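Side-chain contacts in taurine dioxygenase (Burkholderia ambifaria, PDB 5VN6), which probably catalyses the iron-dependent oxidation of taurine with 2-oxoglutarate as co-substrate: residues I40-Q43 and L44-R48; H160-E163 and A164-A168. One frame throughout, in Å; residues are numbered along the deposited sequence.

In the fold
Interactions 1 and 2 sit on opposite sides of the chain's centre, their own centres about 31 Å apart and their nearest atoms about 17 Å apart, so neither touches the other. Interaction 1 takes in the last turns of helix 34-47 and Arg-48 just beyond its end; interaction 2 is an irregular loop between strand 157-160 and helix 172-181. The metal site, His-106, Asp-108 and His-266, holds magnesium here, probably where the family binds iron. Interaction 2 comes nearer to it: the side chain of Phe-166 is about 7 Å from the bound magnesium ion. In interaction 1 the side chain of Arg-48 is about 10 Å from that of His-266.

Interaction 1: residues I40-Q43 and L44-R48; sequences IRTQ and LLRHR
Gln-43 and His-47, one helical turn apart, lie side by side with their ends pointing the same way. The amide plane is only 20° from the imidazole plane, and Gln-43 OE1 meets the ring at its edge, 3.2 Å from His-47 CD2. One water, also in the ring plane, joins the pair: it donates to Gln-43 OE1 at 2.9 Å and is hydrogen-bonded to His-47 NE2 at 2.7 Å. A bend at chi2 (-58°) carries the amide group toward the C-terminal end of the helix, with OE1 leading toward His-47. Arg-46 lays its CG over the centre of the imidazole, while its guanidinium, 73° from the amide plane, brings NH2 to 3.9 Å from Thr-42 CG2.

All this rides on the closing turns of the alpha-helix 34-47, where His-47 N donates to Gln-43 O at 2.9 Å and Leu-45 N to Arg-41 O at 3.1 Å; Arg-48 then leaves the helix with positive phi. On another side of the helix, Leu-45 CD1 sits over one face of the extended Arg-41's guanidinium, 4.1 Å from NH2. Further out, Glu-39 accepts from Gln-43 NE2, consistent with the modelled orientation of the amide, and Glu-195 forms a salt bridge with Arg-41. Ile-40 and Leu-44 pack on Leu-50 of strand 49-52, and His-47 reaches Val-11 of strand 10-13.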
loop_
_atom_site.group_PDB
_atom_site.type_symbol
_atom_site.label_atom_id
_atom_site.label_comp_id
_atom_site.label_asym_id
_atom_site.label_seq_id
_atom_site.Cartn_x
_atom_site.Cartn_y
_atom_site.Cartn_z
ATOM N N ILE A 40 3.175 9.814 25.837
ATOM C CA ILE A 40 2.728 8.793 24.898
ATOM C C ILE A 40 1.406 9.198 24.264
ATOM O O ILE A 40 1.204 9.044 23.053
ATOM C CB ILE A 40 2.612 7.436 25.614
ATOM C CG1 ILE A 40 3.991 6.966 26.092
ATOM C CG2 ILE A 40 1.943 6.412 24.706
ATOM C CD1 ILE A 40 3.971 5.602 26.784
ATOM N N ARG A 41 0.482 9.715 25.075
ATOM C CA ARG A 41 -0.790 10.180 24.540
ATOM C C ARG A 41 -0.583 11.321 23.551
ATOM O O ARG A 41 -1.188 11.342 22.469
ATOM C CB ARG A 41 -1.710 10.604 25.677
ATOM C CG ARG A 41 -2.969 11.246 25.205
ATOM C CD ARG A 41 -3.925 11.508 26.362
ATOM N NE ARG A 41 -5.095 12.214 25.863
ATOM C CZ ARG A 41 -5.114 13.517 25.603
ATOM N NH1 ARG A 41 -4.036 14.259 25.832
ATOM N NH2 ARG A 41 -6.217 14.084 25.130
ATOM N N THR A 42 0.265 12.289 23.910
ATOM C CA THR A 42 0.549 13.374 22.977
ATOM C C THR A 42 1.110 12.820 21.671
ATOM O O THR A 42 0.646 13.186 20.584
ATOM C CB THR A 42 1.510 14.377 23.609
ATOM O OG1 THR A 42 0.838 15.080 24.669
ATOM C CG2 THR A 42 1.973 15.382 22.589
ATOM N N GLN A 43 2.049 11.869 21.760
ATOM C CA GLN A 43 2.643 11.315 20.540
ATOM C C GLN A 43 1.615 10.559 19.706
ATOM O O GLN A 43 1.637 10.646 18.475
ATOM C CB GLN A 43 3.826 10.408 20.879
ATOM C CG GLN A 43 5.027 11.096 21.527
ATOM C CD GLN A 43 5.625 12.226 20.686
ATOM O OE1 GLN A 43 5.611 12.189 19.459
ATOM N NE2 GLN A 43 6.198 13.217 21.360
ATOM N N LEU A 44 0.709 9.815 20.349
ATOM C CA LEU A 44 -0.319 9.091 19.598
ATOM C C LEU A 44 -1.194 10.047 18.790
ATOM O O LEU A 44 -1.517 9.775 17.624
ATOM C CB LEU A 44 -1.178 8.242 20.547
ATOM C CG LEU A 44 -2.336 7.462 19.899
ATOM C CD1 LEU A 44 -1.885 6.342 18.965
ATOM C CD2 LEU A 44 -3.301 6.917 20.962
ATOM N N LEU A 45 -1.584 11.177 19.388
ATOM C CA LEU A 45 -2.420 12.134 18.667
ATOM C C LEU A 45 -1.693 12.726 17.460
ATOM O O LEU A 45 -2.318 12.997 16.430
ATOM C CB LEU A 45 -2.869 13.252 19.610
ATOM C CG LEU A 45 -3.914 12.878 20.661
ATOM C CD1 LEU A 45 -4.197 14.070 21.568
ATOM C CD2 LEU A 45 -5.206 12.375 20.003
ATOM N N ARG A 46 -0.383 12.904 17.554
ATOM C CA ARG A 46 0.380 13.508 16.459
ATOM C C ARG A 46 0.724 12.504 15.353
ATOM O O ARG A 46 0.732 12.862 14.171
ATOM C CB ARG A 46 1.643 14.152 17.032
ATOM C CG ARG A 46 2.769 14.427 16.069
ATOM C CD ARG A 46 3.980 14.921 16.859
ATOM N NE ARG A 46 3.597 16.007 17.764
ATOM C CZ ARG A 46 4.173 16.258 18.938
ATOM N NH1 ARG A 46 5.168 15.496 19.373
ATOM N NH2 ARG A 46 3.747 17.272 19.685
ATOM N N HIS A 47 1.037 11.259 15.706
ATOM C CA HIS A 47 1.583 10.290 14.762
ATOM C C HIS A 47 0.597 9.201 14.377
ATOM O O HIS A 47 0.936 8.328 13.554
ATOM C CB HIS A 47 2.851 9.656 15.350
ATOM C CG HIS A 47 3.982 10.626 15.517
ATOM N ND1 HIS A 47 4.585 11.252 14.446
ATOM C CD2 HIS A 47 4.608 11.088 16.626
ATOM C CE1 HIS A 47 5.543 12.052 14.888
ATOM N NE2 HIS A 47 5.574 11.971 16.206
ATOM N N ARG A 48 -0.614 9.239 14.940
ATOM C CA ARG A 48 -1.754 8.378 14.609
ATOM C C ARG A 48 -1.590 6.933 15.080
ATOM O O ARG A 48 -2.561 6.320 15.549
ATOM C CB ARG A 48 -2.042 8.401 13.102
ATOM C CG ARG A 48 -1.936 9.775 12.417
ATOM C CD ARG A 48 -2.730 10.846 13.102
ATOM N NE ARG A 48 -2.563 12.144 12.460
ATOM C CZ ARG A 48 -3.245 13.233 12.805
ATOM N NH1 ARG A 48 -4.140 13.162 13.775
ATOM N NH2 ARG A 48 -3.049 14.381 12.169
HETATM O O HOH W 1 7.449 13.305 17.560
#

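Interaction 2: residues H160-E163 and A164-A168; sequences HSIE and ASFGA
Ser-161 reaches forward along the loop to Ala-164. Its CB lies 4.0 Å from Ala-164 N and 4.1 Å from the Ala-164 CB methyl; the hydroxyl does the real work. With OG swung opposite the serine's own nitrogen (chi1 167°), it accepts a hydrogen bond from Ala-164 N at 2.9 Å, with an N-H...O angle of 157°. The carbonyl of the same residue is used as well: Ser-165 OG donates to Ser-161 O at 3.0 Å, in the carbonyl plane and on a lone pair.

Between these two serine bonds the backbone folds through a type I beta turn, Ser-165 N donating to Ile-162 O at 3.2 Å from well above the carbonyl plane. Gly-167 N reaches that same oxygen at 2.9 Å, much nearer the plane, and closes a wider pi-turn around the first. Beside it, Ile-162 CG1 packs against Phe-166 CB at 3.8 Å, the two side chains crossing at a slant. The phenyl ring goes on to stack with Tyr-101; the Phe-166 side chain is about 7 Å from the bound magnesium ion. Glu-163 extends another way, forming salt bridges with Lys-179 and Arg-175 of helix 172-181.

The serine hydroxyls play opposite parts, one accepting from the main chain and the other donating to it, and Ile-162 O takes two N-H groups; together these bonds pin the turn where the regular bonds of a helix are lacking.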
loop_
_atom_site.group_PDB
_atom_site.type_symbol
_atom_site.label_atom_id
_atom_site.label_comp_id
_atom_site.label_asym_id
_atom_site.label_seq_id
_atom_site.Cartn_x
_atom_site.Cartn_y
_atom_site.Cartn_z
ATOM N N HIS A 160 -22.665 2.711 7.412
ATOM C CA HIS A 160 -21.634 1.689 7.597
ATOM C C HIS A 160 -22.299 0.431 8.129
ATOM O O HIS A 160 -22.963 0.479 9.171
ATOM C CB HIS A 160 -20.570 2.153 8.586
ATOM C CG HIS A 160 -19.947 3.462 8.236
ATOM N ND1 HIS A 160 -18.583 3.634 8.172
ATOM C CD2 HIS A 160 -20.494 4.662 7.926
ATOM C CE1 HIS A 160 -18.314 4.885 7.852
ATOM N NE2 HIS A 160 -19.455 5.529 7.680
ATOM N N SER A 161 -22.116 -0.687 7.438
ATOM C CA SER A 161 -22.990 -1.835 7.628
ATOM C C SER A 161 -22.202 -3.060 8.058
ATOM O O SER A 161 -21.259 -3.464 7.377
ATOM C CB SER A 161 -23.770 -2.142 6.338
ATOM O OG SER A 161 -24.386 -3.407 6.425
ATOM N N ILE A 162 -22.617 -3.681 9.163
ATOM C CA ILE A 162 -22.049 -4.989 9.445
ATOM C C ILE A 162 -22.799 -6.046 8.646
ATOM O O ILE A 162 -22.230 -7.095 8.306
ATOM C CB ILE A 162 -22.054 -5.301 10.953
ATOM C CG1 ILE A 162 -21.170 -6.517 11.232
ATOM C CG2 ILE A 162 -23.473 -5.605 11.444
ATOM C CD1 ILE A 162 -20.901 -6.762 12.693
ATOM N N GLU A 163 -24.068 -5.773 8.314
ATOM C CA GLU A 163 -24.855 -6.692 7.497
ATOM C C GLU A 163 -24.140 -7.049 6.200
ATOM O O GLU A 163 -24.077 -8.223 5.817
ATOM C CB GLU A 163 -26.225 -6.088 7.174
ATOM C CG GLU A 163 -26.958 -6.942 6.163
ATOM C CD GLU A 163 -28.275 -6.374 5.691
ATOM O OE1 GLU A 163 -28.400 -5.148 5.525
ATOM O OE2 GLU A 163 -29.198 -7.180 5.487
ATOM N N ALA A 164 -23.628 -6.037 5.491
ATOM C CA ALA A 164 -23.057 -6.221 4.162
ATOM C C ALA A 164 -21.592 -6.642 4.186
ATOM O O ALA A 164 -21.031 -6.950 3.123
ATOM C CB ALA A 164 -23.218 -4.937 3.332
ATOM N N SER A 165 -20.953 -6.655 5.350
ATOM C CA SER A 165 -19.581 -7.143 5.419
ATOM C C SER A 165 -19.567 -8.497 6.125
ATOM O O SER A 165 -19.558 -9.540 5.461
ATOM C CB SER A 165 -18.670 -6.121 6.116
ATOM O OG SER A 165 -19.250 -5.650 7.330
ATOM N N PHE A 166 -19.580 -8.500 7.463
ATOM C CA PHE A 166 -19.503 -9.755 8.217
ATOM C C PHE A 166 -20.752 -10.616 8.030
ATOM O O PHE A 166 -20.666 -11.850 7.996
ATOM C CB PHE A 166 -19.269 -9.468 9.703
ATOM C CG PHE A 166 -17.872 -9.022 10.017
ATOM C CD1 PHE A 166 -17.503 -7.692 9.862
ATOM C CD2 PHE A 166 -16.913 -9.936 10.434
ATOM C CE1 PHE A 166 -16.210 -7.268 10.144
ATOM C CE2 PHE A 166 -15.611 -9.520 10.713
ATOM C CZ PHE A 166 -15.262 -8.181 10.566
ATOM N N GLY A 167 -21.922 -9.994 7.942
ATOM C CA GLY A 167 -23.143 -10.761 7.789
ATOM C C GLY A 167 -23.376 -11.323 6.408
ATOM O O GLY A 167 -24.204 -12.228 6.266
ATOM N N ALA A 168 -22.639 -10.825 5.403
ATOM C CA ALA A 168 -22.960 -11.106 4.003
ATOM C C ALA A 168 -22.952 -12.600 3.692
ATOM O O ALA A 168 -23.756 -13.071 2.879
ATOM C CB ALA A 168 -21.995 -10.360 3.077
#